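Local coordinates for DUF1881 domain-containing protein (Neurospora crassa, PDB 5Z6D) that is of unknown cellular role but joins a betagamma-crystallin domain to an Ig-like domain, whose interface contacts render the crystallin calcium site inoperative, at residues 116-120 against 132-136; 90-94 against 193-197; 8-12 against 23-27. The protein carries 1 engineered substitution. All coordinates share one frame; numbering follows the deposited sequence.

Contact 1 of 3, residues 116-120 against 132-136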
loop_
_atom_site.group_PDB
_atom_site.type_symbol
_atom_site.label_atom_id
_atom_site.label_comp_id
_atom_site.label_asym_id
_atom_site.label_seq_id
_atom_site.Cartn_x
_atom_site.Cartn_y
_atom_site.Cartn_z
ATOM N N ASP A 116 -2.331 -5.280 8.901
ATOM C CA ASP A 116 -3.235 -4.136 8.907
ATOM C C ASP A 116 -4.003 -4.030 7.584
ATOM O O ASP A 116 -5.231 -3.961 7.592
ATOM C CB ASP A 116 -2.493 -2.815 9.236
ATOM C CG ASP A 116 -1.288 -2.532 8.325
ATOM O OD1 ASP A 116 -0.932 -3.383 7.486
ATOM O OD2 ASP A 116 -0.687 -1.433 8.467
ATOM N N VAL A 117 -3.303 -4.074 6.452
ATOM C CA VAL A 117 -3.968 -3.881 5.169
ATOM C C VAL A 117 -4.336 -5.198 4.481
ATOM O O VAL A 117 -5.085 -5.210 3.512
ATOM C CB VAL A 117 -3.104 -3.042 4.191
ATOM C CG1 VAL A 117 -2.867 -1.639 4.738
ATOM C CG2 VAL A 117 -1.785 -3.744 3.908
ATOM N N GLY A 118 -3.819 -6.316 4.981
ATOM C CA GLY A 118 -4.132 -7.608 4.393
ATOM C C GLY A 118 -2.978 -8.157 3.586
ATOM O O GLY A 118 -2.125 -7.395 3.135
ATOM N N THR A 119 -2.946 -9.477 3.422
ATOM C CA THR A 119 -1.902 -10.147 2.653
ATOM C C THR A 119 -1.786 -9.604 1.231
ATOM O O THR A 119 -2.798 -9.417 0.536
ATOM C CB THR A 119 -2.165 -11.666 2.590
ATOM O OG1 THR A 119 -2.197 -12.190 3.923
ATOM C CG2 THR A 119 -1.073 -12.378 1.793
ATOM N N VAL A 120 -0.545 -9.377 0.800
ATOM C CA VAL A 120 -0.269 -8.931 -0.560
ATOM C C VAL A 120 0.652 -9.930 -1.239
ATOM O O VAL A 120 1.605 -10.405 -0.632
ATOM C CB VAL A 120 0.377 -7.538 -0.561
ATOM C CG1 VAL A 120 0.779 -7.113 -1.953
ATOM C CG2 VAL A 120 -0.604 -6.515 0.019
ATOM N N LEU A 132 0.374 -1.895 -1.723
ATOM C CA LEU A 132 0.264 -1.354 -0.384
ATOM C C LEU A 132 0.535 -2.465 0.624
ATOM O O LEU A 132 -0.195 -3.458 0.659
ATOM C CB LEU A 132 -1.128 -0.752 -0.175
ATOM C CG LEU A 132 -1.411 -0.204 1.221
ATOM C CD1 LEU A 132 -0.634 1.090 1.472
ATOM C CD2 LEU A 132 -2.911 -0.017 1.442
ATOM N N VAL A 133 1.586 -2.315 1.433
ATOM C CA VAL A 133 1.966 -3.371 2.370
ATOM C C VAL A 133 1.951 -2.892 3.822
ATOM O O VAL A 133 2.289 -3.651 4.754
ATOM C CB VAL A 133 3.365 -3.968 2.033
ATOM C CG1 VAL A 133 3.359 -4.652 0.653
ATOM C CG2 VAL A 133 4.453 -2.904 2.099
ATOM N N GLY A 134 1.545 -1.646 4.048
ATOM C CA GLY A 134 1.352 -1.214 5.426
ATOM C C GLY A 134 0.904 0.230 5.515
ATOM O O GLY A 134 0.966 0.953 4.517
ATOM N N ILE A 135 0.429 0.649 6.684
ATOM C CA ILE A 135 0.101 2.055 6.920
ATOM C C ILE A 135 0.753 2.443 8.233
ATOM O O ILE A 135 0.552 1.770 9.240
ATOM C CB ILE A 135 -1.421 2.288 6.990
ATOM C CG1 ILE A 135 -2.075 1.927 5.650
ATOM C CG2 ILE A 135 -1.737 3.741 7.355
ATOM C CD1 ILE A 135 -3.606 2.013 5.627
ATOM N N MET A 136 1.553 3.501 8.224
ATOM C CA MET A 136 2.258 3.895 9.440
ATOM C C MET A 136 2.080 5.363 9.727
ATOM O O MET A 136 2.526 6.200 8.952
ATOM C CB MET A 136 3.745 3.589 9.339
ATOM C CG MET A 136 4.502 3.987 10.607
ATOM S SD MET A 136 6.229 3.473 10.629
ATOM C CE MET A 136 6.070 1.684 10.685
#
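Val-117 lays its CG1 methyl against Leu-132 CD2, at 3.7 Å, and along the CG1-CD1 arm of Ile-135, both atoms of which lie 3.8 Å from it. A loop of the Ig-like domain thus packs against the edge strand 131-136 where that strand carries a classic beta bulge, Val-133 and Gly-134 both facing Ile-93. The other methyl, CG2, turns to the strand backbone, 3.6 Å from Leu-132 O. Val-120 CG2 presses on that same carbonyl, Leu-132 O, at a tight 3.1 Å.

The polar half of the contact belongs to Asp-116. With its CG set between the backbone N and the carbonyl carbon (chi1 54°), the carboxylate reaches over Gly-134 and OD2 takes the Ile-135 N-H at 3.0 Å, on its syn side though tilted out of the carboxylate plane, and fairly straight at 156°. Replacing it with an alanine would probably leave the Ile-135 N-H without this acceptor and the loop less firmly pinned to the strand just beyond the bulge.

The same loop and strand also face the crystallin domain. Val-117 O accepts the indole N-H of Trp-55, and Leu-132 and Ile-135 lie on Ile-53 and Trp-55, so this packing contributes to the interdomain interface. The second carboxylate oxygen turns back on its own loop: Asp-116 OD1 receives the Val-117 N-H at 2.7 Å from N, in a bent bond that meets it from above the carboxylate plane.

Contact 2 of 3, residues 90-94 against 193-197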
loop_
_atom_site.group_PDB
_atom_site.type_symbol
_atom_site.label_atom_id
_atom_site.label_comp_id
_atom_site.label_asym_id
_atom_site.label_seq_id
_atom_site.Cartn_x
_atom_site.Cartn_y
_atom_site.Cartn_z
ATOM N N THR A 90 0.428 10.621 7.847
ATOM C CA THR A 90 0.446 9.164 7.903
ATOM C C THR A 90 0.879 8.632 6.543
ATOM O O THR A 90 0.500 9.182 5.509
ATOM C CB THR A 90 -0.921 8.613 8.299
ATOM O OG1 THR A 90 -1.172 8.938 9.674
ATOM C CG2 THR A 90 -0.981 7.105 8.117
ATOM N N ARG A 91 1.689 7.575 6.554
ATOM C CA ARG A 91 2.336 7.076 5.347
ATOM C C ARG A 91 1.795 5.751 4.859
ATOM O O ARG A 91 1.671 4.796 5.628
ATOM C CB ARG A 91 3.832 6.914 5.581
ATOM C CG ARG A 91 4.561 8.217 5.805
ATOM C CD ARG A 91 4.509 9.071 4.573
ATOM N NE ARG A 91 5.342 10.262 4.712
ATOM C CZ ARG A 91 5.573 11.120 3.726
ATOM N NH1 ARG A 91 5.039 10.909 2.531
ATOM N NH2 ARG A 91 6.347 12.180 3.932
ATOM N N ALA A 92 1.506 5.691 3.562
ATOM C CA ALA A 92 1.257 4.412 2.915
ATOM C C ALA A 92 2.592 3.777 2.578
ATOM O O ALA A 92 3.400 4.343 1.850
ATOM C CB ALA A 92 0.410 4.585 1.668
ATOM N N ILE A 93 2.825 2.593 3.136
ATOM C CA ILE A 93 4.021 1.829 2.842
ATOM C C ILE A 93 3.728 0.937 1.651
ATOM O O ILE A 93 2.770 0.134 1.688
ATOM C CB ILE A 93 4.477 0.956 4.034
ATOM C CG1 ILE A 93 4.594 1.786 5.315
ATOM C CG2 ILE A 93 5.820 0.288 3.731
ATOM C CD1 ILE A 93 4.887 0.926 6.555
ATOM N N SER A 94 4.564 1.073 0.617
ATOM C CA SER A 94 4.368 0.338 -0.629
ATOM C C SER A 94 5.655 -0.286 -1.173
ATOM O O SER A 94 6.735 0.281 -1.032
ATOM C CB SER A 94 3.748 1.248 -1.691
ATOM O OG SER A 94 4.612 2.326 -2.007
ATOM N N LYS A 193 9.188 8.537 0.261
ATOM C CA LYS A 193 9.166 8.650 1.713
ATOM C C LYS A 193 8.789 7.327 2.390
ATOM O O LYS A 193 9.216 7.035 3.511
ATOM C CB LYS A 193 8.201 9.760 2.132
ATOM C CG LYS A 193 8.640 11.156 1.694
ATOM C CD LYS A 193 9.501 11.831 2.755
ATOM C CE LYS A 193 10.068 13.158 2.267
ATOM N NZ LYS A 193 8.990 14.119 1.901
ATOM N N SER A 194 7.996 6.516 1.705
ATOM C CA SER A 194 7.620 5.228 2.267
ATOM C C SER A 194 7.356 4.191 1.172
ATOM O O SER A 194 6.506 3.315 1.335
ATOM C CB SER A 194 6.391 5.385 3.163
ATOM O OG SER A 194 5.318 6.009 2.466
ATOM N N SER A 195 8.089 4.301 0.068
ATOM C CA SER A 195 7.988 3.326 -1.016
ATOM C C SER A 195 9.359 2.748 -1.312
ATOM O O SER A 195 10.379 3.436 -1.193
ATOM C CB SER A 195 7.387 3.949 -2.279
ATOM O OG SER A 195 8.224 4.967 -2.786
ATOM N N PHE A 196 9.375 1.470 -1.683
ATOM C CA PHE A 196 10.613 0.714 -1.823
ATOM C C PHE A 196 10.518 -0.228 -3.013
ATOM O O PHE A 196 9.516 -0.929 -3.190
ATOM C CB PHE A 196 10.918 -0.074 -0.536
ATOM C CG PHE A 196 10.947 0.785 0.700
ATOM C CD1 PHE A 196 12.127 1.372 1.125
ATOM C CD2 PHE A 196 9.787 1.036 1.416
ATOM C CE1 PHE A 196 12.149 2.173 2.253
ATOM C CE2 PHE A 196 9.799 1.836 2.540
ATOM C CZ PHE A 196 10.982 2.406 2.962
ATOM N N GLU A 197 11.570 -0.237 -3.822
ATOM C CA GLU A 197 11.749 -1.275 -4.821
ATOM C C GLU A 197 12.503 -2.413 -4.154
ATOM O O GLU A 197 13.599 -2.217 -3.631
ATOM C CB GLU A 197 12.508 -0.730 -6.028
ATOM C CG GLU A 197 12.079 -1.308 -7.360
ATOM C CD GLU A 197 12.715 -0.578 -8.528
ATOM O OE1 GLU A 197 13.911 -0.820 -8.793
ATOM O OE2 GLU A 197 12.024 0.243 -9.172
HETATM O O HOH W 1 4.259 8.669 1.460
#
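Three hydrogen bonds join Ala-92 and Ser-94 to the 193-197 segment. The shortest comes from a side chain: Ser-194 OG gives its proton to Ala-92 O at 2.6 Å, approaching from above the carbonyl plane. The hydroxyl also accepts a bond from a water, which in turn accepts a hydrogen bond from Arg-91 NH1 at 2.6 Å, so one solvent molecule bridges the two side chains.

The other two bonds are backbone ones, Ser-94 N to Ser-194 O at 3.1 Å and Phe-196 N to Ser-94 O at 3.0 Å. Ser-94 thereby bonds to the residues on both sides of Ser-195, as parallel pairing requires; here it joins the first and last strands of the Ig-like domain, 91-99 and 195-200. Ile-93 CA adds a CA-H...O contact to Ser-194 O.

Side-chain packing begins where the strands meet, with Arg-91 and Lys-193. Arg-91, bent at chi2 (-65°), lays its guanidinium flat under Lys-193, whose CB stands 3.3 Å above the centre of that plane. The lysine's end leads away, yet NZ remains 3.9 Å from Arg-91 NH2, a like-charge approach that the touching side chain of Glu-173 may ease. Deeper in, Ser-94 OG abuts Ser-195 CB at 3.2 Å.

Contact 3 of 3, residues 8-12 against 23-27; sequences TKVIF and DTYAV
Val-10 O is gripped twice from the neighbouring strand: Tyr-25 N donates to it at 2.9 Å in a nearly straight bond of 169°, and Thr-24 CA brings a CA-H...O contact at 3.4 Å. Val-10 N returns a bond to Tyr-25 O, completing a hydrogen-bonded pair of the antiparallel hairpin formed by strands 9-13 and 23-26, the opening hairpin of the betagamma-crystallin domain. Phe-12 and Asp-23 form the next such pair, with Asp-23 N only 2.8 Å from Phe-12 O, while Val-27 N reaches Thr-8 O past the other end of the pairing.

The two faces of the hairpin differ in chemistry. On the inner one Phe-12 CD2 comes within 3.6 Å of Tyr-25 CD2, the rings standing oblique with planes at 79° and centroids 5.8 Å apart, and Val-10 CG2 lies against Tyr-25 CB. Phe-83 of strand 82-87 meets the Tyr-25 ring edge-to-face, and Tyr-41 stacks on Phe-12 while its hydroxyl bonds both Tyr-25 OH and Asp-23 OD2.

On the outer face Lys-9 doubles back through a bend at chi2 (65°), which carries its chain over Ala-26, with Lys-9 CE 3.6 Å from Ala-26 CB. Its amino group then donates to Thr-8 OG1 at 2.9 Å. Beside it Thr-24 turns CG2 to Lys-9 CG and OG1 to Ile-11 CG1, partly polar packing on a solvent-facing side.

Backbone bonds therefore set the register, whereas the aromatic face ties the hairpin to the domain interior; the hydroxyl of Tyr-41, shared between a tyrosine and a carboxylate, holds the far end of Tyr-25 in place, while the rings of Phe-83 and Phe-12 beside it probably restrict its turning.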
loop_
_atom_site.group_PDB
_atom_site.type_symbol
_atom_site.label_atom_id
_atom_site.label_comp_id
_atom_site.label_asym_id
_atom_site.label_seq_id
_atom_site.Cartn_x
_atom_site.Cartn_y
_atom_site.Cartn_z
ATOM N N THR A 8 -10.112 17.482 9.467
ATOM C CA THR A 8 -9.847 16.093 9.823
ATOM C C THR A 8 -10.964 15.194 9.303
ATOM O O THR A 8 -11.165 14.084 9.784
ATOM C CB THR A 8 -9.697 15.930 11.343
ATOM O OG1 THR A 8 -10.865 16.445 11.993
ATOM C CG2 THR A 8 -8.479 16.698 11.834
ATOM N N LYS A 9 -11.703 15.693 8.319
ATOM C CA LYS A 9 -12.795 14.933 7.734
ATOM C C LYS A 9 -12.575 14.828 6.225
ATOM O O LYS A 9 -11.738 15.528 5.676
ATOM C CB LYS A 9 -14.149 15.587 8.045
ATOM C CG LYS A 9 -14.775 15.173 9.388
ATOM C CD LYS A 9 -13.943 15.619 10.591
ATOM C CE LYS A 9 -14.240 14.777 11.829
ATOM N NZ LYS A 9 -13.169 14.884 12.862
ATOM N N VAL A 10 -13.301 13.915 5.590
ATOM C CA VAL A 10 -13.362 13.852 4.139
ATOM C C VAL A 10 -14.825 13.644 3.804
ATOM O O VAL A 10 -15.578 13.087 4.606
ATOM C CB VAL A 10 -12.467 12.712 3.529
ATOM C CG1 VAL A 10 -11.004 12.856 3.977
ATOM C CG2 VAL A 10 -13.011 11.332 3.871
ATOM N N ILE A 11 -15.258 14.136 2.651
ATOM C CA ILE A 11 -16.619 13.899 2.246
ATOM C C ILE A 11 -16.633 13.222 0.907
ATOM O O ILE A 11 -16.043 13.717 -0.058
ATOM C CB ILE A 11 -17.449 15.206 2.159
ATOM C CG1 ILE A 11 -17.282 16.051 3.424
ATOM C CG2 ILE A 11 -18.903 14.868 1.902
ATOM C CD1 ILE A 11 -18.163 17.285 3.450
ATOM N N PHE A 12 -17.297 12.078 0.851
ATOM C CA PHE A 12 -17.459 11.371 -0.406
ATOM C C PHE A 12 -18.784 11.752 -1.038
ATOM O O PHE A 12 -19.813 11.785 -0.385
ATOM C CB PHE A 12 -17.380 9.864 -0.201
ATOM C CG PHE A 12 -15.976 9.344 -0.084
ATOM C CD1 PHE A 12 -15.230 9.069 -1.214
ATOM C CD2 PHE A 12 -15.409 9.114 1.167
ATOM C CE1 PHE A 12 -13.933 8.585 -1.103
ATOM C CE2 PHE A 12 -14.118 8.628 1.290
ATOM C CZ PHE A 12 -13.379 8.353 0.163
ATOM N N ASP A 23 -21.399 11.847 1.959
ATOM C CA ASP A 23 -21.209 11.116 3.213
ATOM C C ASP A 23 -19.875 11.513 3.847
ATOM O O ASP A 23 -18.819 11.393 3.223
ATOM C CB ASP A 23 -21.256 9.611 2.970
ATOM C CG ASP A 23 -22.608 9.141 2.480
ATOM O OD1 ASP A 23 -23.605 9.869 2.686
ATOM O OD2 ASP A 23 -22.679 8.037 1.896
ATOM N N THR A 24 -19.926 11.988 5.085
ATOM C CA THR A 24 -18.732 12.457 5.781
ATOM C C THR A 24 -18.055 11.338 6.580
ATOM O O THR A 24 -18.725 10.537 7.234
ATOM C CB THR A 24 -19.077 13.624 6.716
ATOM O OG1 THR A 24 -19.725 14.659 5.964
ATOM C CG2 THR A 24 -17.831 14.190 7.378
ATOM N N TYR A 25 -16.725 11.294 6.518
ATOM C CA TYR A 25 -15.923 10.315 7.258
ATOM C C TYR A 25 -14.774 10.995 8.022
ATOM O O TYR A 25 -14.179 11.964 7.549
ATOM C CB TYR A 25 -15.374 9.248 6.305
ATOM C CG TYR A 25 -16.437 8.406 5.621
ATOM C CD1 TYR A 25 -16.849 7.192 6.159
ATOM C CD2 TYR A 25 -17.008 8.818 4.421
ATOM C CE1 TYR A 25 -17.805 6.418 5.531
ATOM C CE2 TYR A 25 -17.968 8.052 3.778
ATOM C CZ TYR A 25 -18.376 6.862 4.343
ATOM O OH TYR A 25 -19.325 6.103 3.706
ATOM N N ALA A 26 -14.441 10.475 9.203
ATOM C CA ALA A 26 -13.428 11.102 10.051
ATOM C C ALA A 26 -12.116 10.331 10.077
ATOM O O ALA A 26 -12.094 9.136 9.798
ATOM C CB ALA A 26 -13.958 11.244 11.483
ATOM N N VAL A 27 -11.038 11.015 10.437
ATOM C CA VAL A 27 -9.749 10.368 10.638
ATOM C C VAL A 27 -9.911 9.223 11.632
ATOM O O VAL A 27 -10.570 9.381 12.671
ATOM C CB VAL A 27 -8.703 11.358 11.127
ATOM C CG1 VAL A 27 -7.476 10.630 11.639
ATOM C CG2 VAL A 27 -8.322 12.300 9.978
#

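Overall arrangement
Contact 3 closes first along the chain, within the hairpin of the betagamma-crystallin domain; the other two belong to the Ig-like domain. There 90-94 comes first, both segments of contact 1 follow, and 193-197 completes contact 2 from near the end of the domain. Contacts 1 and 2 have centres about 10 Å apart and share the mixed sheet, in which strand 91-99 lies between 131-136 and 195-200; Ile-93 links them, its O and N bonding Val-133 N and Gly-134 O. Contact 3 is about 21 Å from contact 1 and about 23 Å from contact 2, centre to centre, and touches neither. The crystallin strand 50-55 packs against contact 1, which places that contact at the interdomain interface.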